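Local coordinates for putative ABC transporter subunit, substrate-binding component (Rhodopseudomonas palustris, PDB 4EVS), which binds 4-hydroxybenzoate and probably serves as the solute-binding component of an ABC transporter that takes up lignin-derived benzoates, at residues I312-P326 against I329-Y341. Sequence-based numbering, arbitrary orientation. Where two conformers were deposited one is given.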
ATOM      1  N   ILE A 312      19.668  -7.651   6.324  1.00 20.27           N
ATOM      2  CA  ILE A 312      19.280  -6.474   5.565  1.00 21.00           C
ATOM      3  C   ILE A 312      20.264  -6.248   4.425  1.00 20.69           C
ATOM      4  O   ILE A 312      19.842  -5.883   3.318  1.00 19.79           O
ATOM      5  CB  ILE A 312      19.174  -5.249   6.494  1.00 21.63           C
ATOM      6  CG1 ILE A 312      17.940  -5.408   7.367  1.00 25.07           C
ATOM      7  CG2 ILE A 312      19.094  -3.964   5.714  1.00 23.71           C
ATOM      8  CD1 ILE A 312      16.637  -5.125   6.612  1.00 23.87           C
ATOM      9  N   ALA A 313      21.557  -6.517   4.665  1.00 21.76           N
ATOM     10  CA  ALA A 313      22.559  -6.308   3.626  1.00 21.99           C
ATOM     11  C   ALA A 313      22.247  -7.185   2.384  1.00 22.37           C
ATOM     12  O   ALA A 313      22.504  -6.802   1.254  1.00 24.06           O
ATOM     13  CB  ALA A 313      23.984  -6.576   4.162  1.00 22.96           C
ATOM     14  N   ALA A 314      21.669  -8.350   2.606  1.00 21.61           N
ATOM     15  CA  ALA A 314      21.376  -9.272   1.507  1.00 22.63           C
ATOM     16  C   ALA A 314      20.230  -8.856   0.614  1.00 21.73           C
ATOM     17  O   ALA A 314      20.072  -9.401  -0.481  1.00 24.04           O
ATOM     18  CB  ALA A 314      21.118 -10.667   2.055  1.00 23.63           C
ATOM     19  N   VAL A 315      19.392  -7.923   1.073  1.00 20.01           N
ATOM     20  CA  VAL A 315      18.219  -7.492   0.269  1.00 19.84           C
ATOM     21  C   VAL A 315      18.228  -6.058  -0.143  1.00 19.74           C
ATOM     22  O   VAL A 315      17.400  -5.672  -0.965  1.00 20.10           O
ATOM     23  CB  VAL A 315      16.878  -7.808   0.972  1.00 19.53           C
ATOM     24  CG1 VAL A 315      16.726  -9.321   1.132  1.00 21.31           C
ATOM     25  CG2 VAL A 315      16.745  -7.122   2.342  1.00 20.68           C
ATOM     26  N   LYS A 316      19.122  -5.238   0.430  1.00 20.51           N
ATOM     27  CA  LYS A 316      18.907  -3.777   0.314  1.00 22.02           C
ATOM     28  C   LYS A 316      19.186  -3.207  -1.061  1.00 21.27           C
ATOM     29  O   LYS A 316      18.833  -2.048  -1.311  1.00 21.04           O
ATOM     30  CB  LYS A 316      19.685  -3.002   1.370  1.00 24.75           C
ATOM     31  CG  LYS A 316      21.158  -3.038   1.227  1.00 28.93           C
ATOM     32  CD  LYS A 316      21.773  -2.132   2.316  1.00 34.39           C
ATOM     33  CE  LYS A 316      23.279  -2.381   2.495  1.00 38.00           C
ATOM     34  NZ  LYS A 316      24.172  -1.410   1.803  1.00 39.89           N
ATOM     35  N   ASP A 317      19.770  -3.979  -1.975  1.00 21.01           N
ATOM     36  CA  ASP A 317      19.771  -3.566  -3.387  1.00 21.41           C
ATOM     37  C   ASP A 317      19.351  -4.654  -4.369  1.00 21.26           C
ATOM     38  O   ASP A 317      19.723  -4.632  -5.545  1.00 23.69           O
ATOM     39  CB  ASP A 317      21.076  -2.826  -3.836  1.00 22.60           C
ATOM     40  CG  ASP A 317      22.268  -3.725  -3.996  1.00 24.95           C
ATOM     41  OD1 ASP A 317      22.176  -4.941  -3.694  1.00 27.46           O
ATOM     42  OD2 ASP A 317      23.338  -3.180  -4.438  1.00 27.88           O
HETATM   43  N   MSE A 318      18.544  -5.602  -3.884  0.66 21.06           N
HETATM   44  CA  MSE A 318      18.067  -6.696  -4.737  0.66 22.06           C
HETATM   45  C   MSE A 318      17.104  -6.201  -5.832  0.66 20.51           C
HETATM   46  O   MSE A 318      16.349  -5.242  -5.650  0.66 20.07           O
HETATM   47  CB  MSE A 318      17.373  -7.745  -3.894  0.66 24.20           C
HETATM   48  CG  MSE A 318      17.108  -9.055  -4.569  0.66 29.62           C
HETATM   49 SE   MSE A 318      16.499 -10.318  -3.194  0.45 40.68          SE
HETATM   50  CE  MSE A 318      15.781  -9.037  -1.965  0.66 34.34           C
ATOM     51  N   LYS A 319      17.178  -6.857  -6.976  1.00 20.07           N
ATOM     52  CA  LYS A 319      16.306  -6.637  -8.117  1.00 19.93           C
ATOM     53  C   LYS A 319      15.635  -7.960  -8.474  1.00 19.64           C
ATOM     54  O   LYS A 319      16.286  -9.026  -8.468  1.00 20.94           O
ATOM     55  CB  LYS A 319      17.092  -6.154  -9.334  1.00 21.94           C
ATOM     56  CG  LYS A 319      17.881  -4.896  -9.108  1.00 28.27           C
ATOM     57  CD  LYS A 319      18.494  -4.281 -10.383  1.00 34.26           C
ATOM     58  CE  LYS A 319      18.957  -2.823 -10.077  1.00 38.62           C
ATOM     59  NZ  LYS A 319      19.061  -1.879 -11.262  1.00 41.77           N
ATOM     60  N   TRP A 320      14.358  -7.905  -8.832  1.00 19.44           N
ATOM     61  CA  TRP A 320      13.608  -9.091  -9.217  1.00 19.36           C
ATOM     62  C   TRP A 320      12.346  -8.689  -9.990  1.00 19.51           C
ATOM     63  O   TRP A 320      12.052  -7.495 -10.179  1.00 20.48           O
ATOM     64  CB  TRP A 320      13.305  -9.983  -7.966  1.00 19.21           C
ATOM     65  CG  TRP A 320      12.226  -9.450  -7.042  1.00 19.91           C
ATOM     66  CD1 TRP A 320      10.939  -9.881  -6.957  1.00 21.58           C
ATOM     67  CD2 TRP A 320      12.376  -8.445  -6.022  1.00 18.44           C
ATOM     68  NE1 TRP A 320      10.260  -9.200  -5.967  1.00 19.30           N
ATOM     69  CE2 TRP A 320      11.115  -8.280  -5.406  1.00 18.33           C
ATOM     70  CE3 TRP A 320      13.436  -7.621  -5.621  1.00 18.19           C
ATOM     71  CZ2 TRP A 320      10.902  -7.381  -4.375  1.00 18.14           C
ATOM     72  CZ3 TRP A 320      13.211  -6.675  -4.605  1.00 18.39           C
ATOM     73  CH2 TRP A 320      11.944  -6.583  -3.984  1.00 19.77           C
ATOM     74  N   THR A 321      11.584  -9.666 -10.447  1.00 20.06           N
ATOM     75  CA  THR A 321      10.323  -9.410 -11.101  1.00 20.51           C
ATOM     76  C   THR A 321       9.204  -9.836 -10.166  1.00 19.46           C
ATOM     77  O   THR A 321       9.073 -10.994  -9.807  1.00 20.79           O
ATOM     78  CB  THR A 321      10.228 -10.149 -12.444  1.00 22.49           C
ATOM     79  OG1 THR A 321      11.337  -9.737 -13.269  1.00 25.92           O
ATOM     80  CG2 THR A 321       8.893  -9.780 -13.144  1.00 24.54           C
ATOM     81  N   SER A 322       8.395  -8.870  -9.765  1.00 16.97           N
ATOM     82  CA  SER A 322       7.222  -9.072  -8.929  1.00 16.75           C
ATOM     83  C   SER A 322       6.001  -9.319  -9.795  1.00 16.26           C
ATOM     84  O   SER A 322       5.981  -8.940 -10.956  1.00 16.42           O
ATOM     85  CB  SER A 322       7.014  -7.796  -8.116  1.00 15.05           C
ATOM     86  OG  SER A 322       5.761  -7.732  -7.447  1.00 15.54           O
ATOM     87  N   PRO A 323       4.961  -9.954  -9.234  1.00 15.92           N
ATOM     88  CA  PRO A 323       3.660  -9.957  -9.960  1.00 15.97           C
ATOM     89  C   PRO A 323       3.257  -8.561 -10.458  1.00 15.66           C
ATOM     90  O   PRO A 323       2.517  -8.427 -11.439  1.00 17.53           O
ATOM     91  CB  PRO A 323       2.667 -10.554  -8.929  1.00 16.34           C
ATOM     92  CG  PRO A 323       3.577 -11.467  -8.093  1.00 16.84           C
ATOM     93  CD  PRO A 323       4.863 -10.670  -7.940  1.00 16.74           C
ATOM     94  N   ARG A 324       3.685  -7.514  -9.749  1.00 16.43           N
ATOM     95  CA  ARG A 324       3.266  -6.157 -10.096  1.00 15.53           C
ATOM     96  C   ARG A 324       4.036  -5.540 -11.266  1.00 16.25           C
ATOM     97  O   ARG A 324       3.606  -4.545 -11.820  1.00 17.20           O
ATOM     98  CB  ARG A 324       3.413  -5.235  -8.890  1.00 15.69           C
ATOM     99  CG  ARG A 324       4.842  -4.763  -8.624  1.00 15.16           C
ATOM    100  CD  ARG A 324       4.977  -4.036  -7.273  1.00 15.57           C
ATOM    101  NE  ARG A 324       5.063  -5.021  -6.192  1.00 13.72           N
ATOM    102  CZ  ARG A 324       5.129  -4.700  -4.901  1.00 14.22           C
ATOM    103  NH1 ARG A 324       5.049  -3.416  -4.520  1.00 15.01           N
ATOM    104  NH2 ARG A 324       5.209  -5.676  -3.983  1.00 15.84           N
ATOM    105  N   GLY A 325       5.186  -6.118 -11.588  1.00 15.43           N
ATOM    106  CA  GLY A 325       6.134  -5.511 -12.524  1.00 15.25           C
ATOM    107  C   GLY A 325       7.572  -5.698 -12.046  1.00 16.51           C
ATOM    108  O   GLY A 325       7.808  -6.257 -10.976  1.00 16.47           O
ATOM    109  N   PRO A 326       8.544  -5.155 -12.792  1.00 17.23           N
ATOM    110  CA  PRO A 326       9.944  -5.175 -12.355  1.00 17.40           C
ATOM    111  C   PRO A 326      10.098  -4.263 -11.104  1.00 16.60           C
ATOM    112  O   PRO A 326       9.511  -3.199 -11.034  1.00 17.21           O
ATOM    113  CB  PRO A 326      10.696  -4.616 -13.554  1.00 18.21           C
ATOM    114  CG  PRO A 326       9.678  -3.773 -14.274  1.00 18.95           C
ATOM    115  CD  PRO A 326       8.341  -4.375 -14.024  1.00 18.56           C
ATOM    116  N   ILE A 329      14.993  -2.972  -4.596  1.00 15.95           N
ATOM    117  CA  ILE A 329      15.129  -2.144  -3.379  1.00 16.11           C
ATOM    118  C   ILE A 329      16.193  -1.078  -3.637  1.00 16.01           C
ATOM    119  O   ILE A 329      17.269  -1.393  -4.150  1.00 16.84           O
ATOM    120  CB  ILE A 329      15.505  -2.975  -2.155  1.00 16.90           C
ATOM    121  CG1 ILE A 329      14.458  -4.075  -1.916  1.00 18.20           C
ATOM    122  CG2 ILE A 329      15.620  -2.103  -0.890  1.00 18.30           C
ATOM    123  CD1 ILE A 329      13.010  -3.569  -1.740  1.00 19.23           C
ATOM    124  N   ASP A 330      15.876   0.190  -3.337  1.00 16.49           N
ATOM    125  CA  ASP A 330      16.842   1.284  -3.381  1.00 17.20           C
ATOM    126  C   ASP A 330      17.624   1.291  -2.086  1.00 17.49           C
ATOM    127  O   ASP A 330      17.032   1.475  -1.012  1.00 17.75           O
ATOM    128  CB  ASP A 330      16.023   2.583  -3.528  1.00 16.58           C
ATOM    129  CG  ASP A 330      16.875   3.866  -3.508  1.00 20.02           C
ATOM    130  OD1 ASP A 330      18.073   3.755  -3.177  1.00 19.07           O
ATOM    131  OD2 ASP A 330      16.302   4.985  -3.774  1.00 20.68           O
ATOM    132  N   PRO A 331      18.946   1.038  -2.129  1.00 17.64           N
ATOM    133  CA  PRO A 331      19.666   0.951  -0.835  1.00 18.32           C
ATOM    134  C   PRO A 331      19.701   2.224  -0.019  1.00 18.78           C
ATOM    135  O   PRO A 331      19.970   2.175   1.169  1.00 21.01           O
ATOM    136  CB  PRO A 331      21.082   0.501  -1.229  1.00 19.58           C
ATOM    137  CG  PRO A 331      21.196   0.907  -2.662  1.00 18.82           C
ATOM    138  CD  PRO A 331      19.822   0.735  -3.262  1.00 18.66           C
ATOM    139  N   THR A 332      19.467   3.357  -0.666  1.00 18.46           N
ATOM    140  CA  THR A 332      19.523   4.654   0.036  1.00 17.93           C
ATOM    141  C   THR A 332      18.302   4.846   0.925  1.00 18.68           C
ATOM    142  O   THR A 332      18.366   5.624   1.883  1.00 21.53           O
ATOM    143  CB  THR A 332      19.692   5.898  -0.927  1.00 18.65           C
ATOM    144  OG1 THR A 332      18.494   6.099  -1.690  1.00 19.67           O
ATOM    145  CG2 THR A 332      20.916   5.786  -1.859  1.00 18.48           C
ATOM    146  N   THR A 333      17.199   4.168   0.616  1.00 17.32           N
ATOM    147  CA  THR A 333      15.969   4.287   1.400  1.00 16.81           C
ATOM    148  C   THR A 333      15.387   2.979   1.937  1.00 17.10           C
ATOM    149  O   THR A 333      14.521   3.003   2.824  1.00 18.23           O
ATOM    150  CB  THR A 333      14.870   4.901   0.506  1.00 16.25           C
ATOM    151  OG1 THR A 333      14.647   4.012  -0.583  1.00 17.38           O
ATOM    152  CG2 THR A 333      15.249   6.281  -0.040  1.00 17.28           C
ATOM    153  N   ARG A 334      15.872   1.850   1.423  1.00 16.59           N
ATOM    154  CA  ARG A 334      15.331   0.510   1.755  1.00 15.74           C
ATOM    155  C   ARG A 334      13.840   0.371   1.386  1.00 16.19           C
ATOM    156  O   ARG A 334      13.073  -0.406   1.992  1.00 16.50           O
ATOM    157  CB  ARG A 334      15.617   0.131   3.190  1.00 16.70           C
ATOM    158  CG  ARG A 334      17.048  -0.324   3.362  1.00 16.89           C
ATOM    159  CD  ARG A 334      17.513  -0.369   4.806  1.00 17.46           C
ATOM    160  NE  ARG A 334      17.700   0.953   5.387  1.00 20.23           N
ATOM    161  CZ  ARG A 334      16.836   1.572   6.200  1.00 19.91           C
ATOM    162  NH1 ARG A 334      15.702   1.004   6.564  1.00 18.04           N
ATOM    163  NH2 ARG A 334      17.128   2.769   6.673  1.00 23.87           N
ATOM    164  N   HIS A 335      13.442   1.150   0.389  1.00 16.33           N
ATOM    165  CA  HIS A 335      12.105   1.139  -0.164  1.00 15.32           C
ATOM    166  C   HIS A 335      12.109   0.530  -1.590  1.00 15.46           C
ATOM    167  O   HIS A 335      13.088   0.690  -2.354  1.00 16.22           O
ATOM    168  CB  HIS A 335      11.516   2.574  -0.249  1.00 14.78           C
ATOM    169  CG  HIS A 335      10.121   2.554  -0.742  1.00 14.66           C
ATOM    170  ND1 HIS A 335       9.106   1.960  -0.033  1.00 14.34           N
ATOM    171  CD2 HIS A 335       9.595   2.912  -1.946  1.00 15.04           C
ATOM    172  CE1 HIS A 335       8.001   1.976  -0.762  1.00 15.45           C
ATOM    173  NE2 HIS A 335       8.276   2.526  -1.942  1.00 16.29           N
ATOM    174  N   ILE A 336      11.005  -0.130  -1.949  1.00 14.77           N
ATOM    175  CA  ILE A 336      10.845  -0.743  -3.249  1.00 15.60           C
ATOM    176  C   ILE A 336      10.604   0.239  -4.378  1.00 14.62           C
ATOM    177  O   ILE A 336       9.628   1.026  -4.386  1.00 15.75           O
ATOM    178  CB  ILE A 336       9.728  -1.855  -3.176  1.00 15.33           C
ATOM    179  CG1 ILE A 336       9.708  -2.714  -4.433  1.00 16.08           C
ATOM    180  CG2 ILE A 336       8.336  -1.223  -2.853  1.00 16.45           C
ATOM    181  CD1 ILE A 336       8.901  -3.995  -4.269  1.00 16.35           C
ATOM    182  N   THR A 337      11.542   0.283  -5.311  1.00 15.71           N
ATOM    183  CA  THR A 337      11.409   1.038  -6.553  1.00 14.86           C
ATOM    184  C   THR A 337      10.585   0.197  -7.524  1.00 15.57           C
ATOM    185  O   THR A 337      10.750  -1.008  -7.597  1.00 16.09           O
ATOM    186  CB  THR A 337      12.786   1.311  -7.157  1.00 15.69           C
ATOM    187  OG1 THR A 337      13.486   2.252  -6.332  1.00 17.91           O
ATOM    188  CG2 THR A 337      12.643   1.819  -8.618  1.00 15.14           C
ATOM    189  N   GLN A 338       9.633   0.809  -8.214  1.00 15.00           N
ATOM    190  CA  GLN A 338       8.656   0.081  -8.983  1.00 15.64           C
ATOM    191  C   GLN A 338       7.983   1.001  -9.977  1.00 15.32           C
ATOM    192  O   GLN A 338       8.031   2.237  -9.834  1.00 16.15           O
ATOM    193  CB  GLN A 338       7.623  -0.539  -8.045  1.00 14.67           C
ATOM    194  CG  GLN A 338       6.823   0.487  -7.218  1.00 14.85           C
ATOM    195  CD  GLN A 338       6.071  -0.210  -6.081  1.00 15.42           C
ATOM    196  OE1 GLN A 338       5.765  -1.421  -6.183  1.00 17.36           O
ATOM    197  NE2 GLN A 338       5.738   0.548  -4.998  1.00 14.61           N
ATOM    198  N   SER A 339       7.335   0.417 -10.973  1.00 15.75           N
ATOM    199  CA  SER A 339       6.456   1.210 -11.814  1.00 15.57           C
ATOM    200  C   SER A 339       5.243   1.690 -11.016  1.00 16.15           C
ATOM    201  O   SER A 339       4.756   1.027 -10.109  1.00 17.05           O
ATOM    202  CB  SER A 339       5.947   0.417 -13.004  1.00 16.80           C
ATOM    203  OG  SER A 339       7.017   0.008 -13.841  1.00 17.68           O
ATOM    204  N   VAL A 340       4.745   2.850 -11.406  1.00 15.84           N
ATOM    205  CA  VAL A 340       3.456   3.372 -10.963  1.00 15.92           C
ATOM    206  C   VAL A 340       2.625   3.495 -12.231  1.00 16.23           C
ATOM    207  O   VAL A 340       3.073   4.072 -13.226  1.00 17.06           O
ATOM    208  CB  VAL A 340       3.592   4.747 -10.243  1.00 16.28           C
ATOM    209  CG1 VAL A 340       2.182   5.406 -10.023  1.00 15.83           C
ATOM    210  CG2 VAL A 340       4.439   4.589  -8.912  1.00 17.37           C
ATOM    211  N   TYR A 341       1.455   2.905 -12.197  1.00 15.30           N
ATOM    212  CA  TYR A 341       0.572   2.855 -13.342  1.00 15.16           C
ATOM    213  C   TYR A 341      -0.556   3.833 -13.168  1.00 16.46           C
ATOM    214  O   TYR A 341      -1.069   4.016 -12.072  1.00 16.58           O
ATOM    215  CB  TYR A 341      -0.033   1.453 -13.505  1.00 15.04           C
ATOM    216  CG  TYR A 341       1.013   0.330 -13.608  1.00 15.71           C
ATOM    217  CD1 TYR A 341       1.517  -0.085 -14.844  1.00 15.71           C
ATOM    218  CD2 TYR A 341       1.495  -0.307 -12.471  1.00 15.99           C
ATOM    219  CE1 TYR A 341       2.459  -1.126 -14.922  1.00 16.38           C
ATOM    220  CE2 TYR A 341       2.427  -1.349 -12.556  1.00 14.91           C
ATOM    221  CZ  TYR A 341       2.922  -1.742 -13.772  1.00 14.52           C
ATOM    222  OH  TYR A 341       3.848  -2.768 -13.896  1.00 17.20           O
TER
HETATM  223  O   HOH W   1       6.873  -2.446 -11.427  1.00 16.70           O
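The side chain of Arg324, at the turn of one β-hairpin, reaches across to Gln338 and Ile336 on the strand that forms the next, while its carbonyl takes the Tyr341 hydroxyl; the residue illustrates how side chain and backbone together can tie two consecutive hairpins. The antiparallel strands 319-322, 325-330 and 335-348 make up a three-stranded meander. Followed outward from CB, the arginine starts with CG between its own N and carbonyl carbon (chi1 79°), which sends the chain toward strand 335-348. CD passes beside Gln338 OE1, and a bend at chi3 then turns the guanidinium back on Ser322, whose OG takes the NE hydrogen nearly in plane at 3.1 Å. Ser322 OG also accepts from Arg324 N in an ST turn, so one hydroxyl oxygen accepts from both the backbone N and NE of the same arginine. NH1 bonds to a lone pair of Gln338 OE1 at 2.7 Å, in the carbonyl plane of an amide turned 34° from the guanidinium. Ile336 CD1 sits over one guanidinium face, offset toward its rim, 3.8 Å above the plane, while NH2 continues outward to a salt bridge with Asp290 and to Thr119 O. The backbone bond runs from Tyr341 OH to Arg324 O, 2.7 Å. Farther along, Ile336 CD1 also touches Trp320 CZ2, and Ile329 CD1 meets the edge of the same indole at CH2, 3.9 Å away. Trp320 NE1 donates to Asp290. Beyond the indole, Ile329 N bonds to Met318 O at 2.8 Å, continuing the pairing of the first two strands. A water bridges Pro326 O and Ser339 N where those backbones spread apart. With methyl carbon on a face and acceptors around its rim, the buried guanidinium is fixed in rotation, and the nearby carboxylate of Asp290 probably stabilises its positive charge.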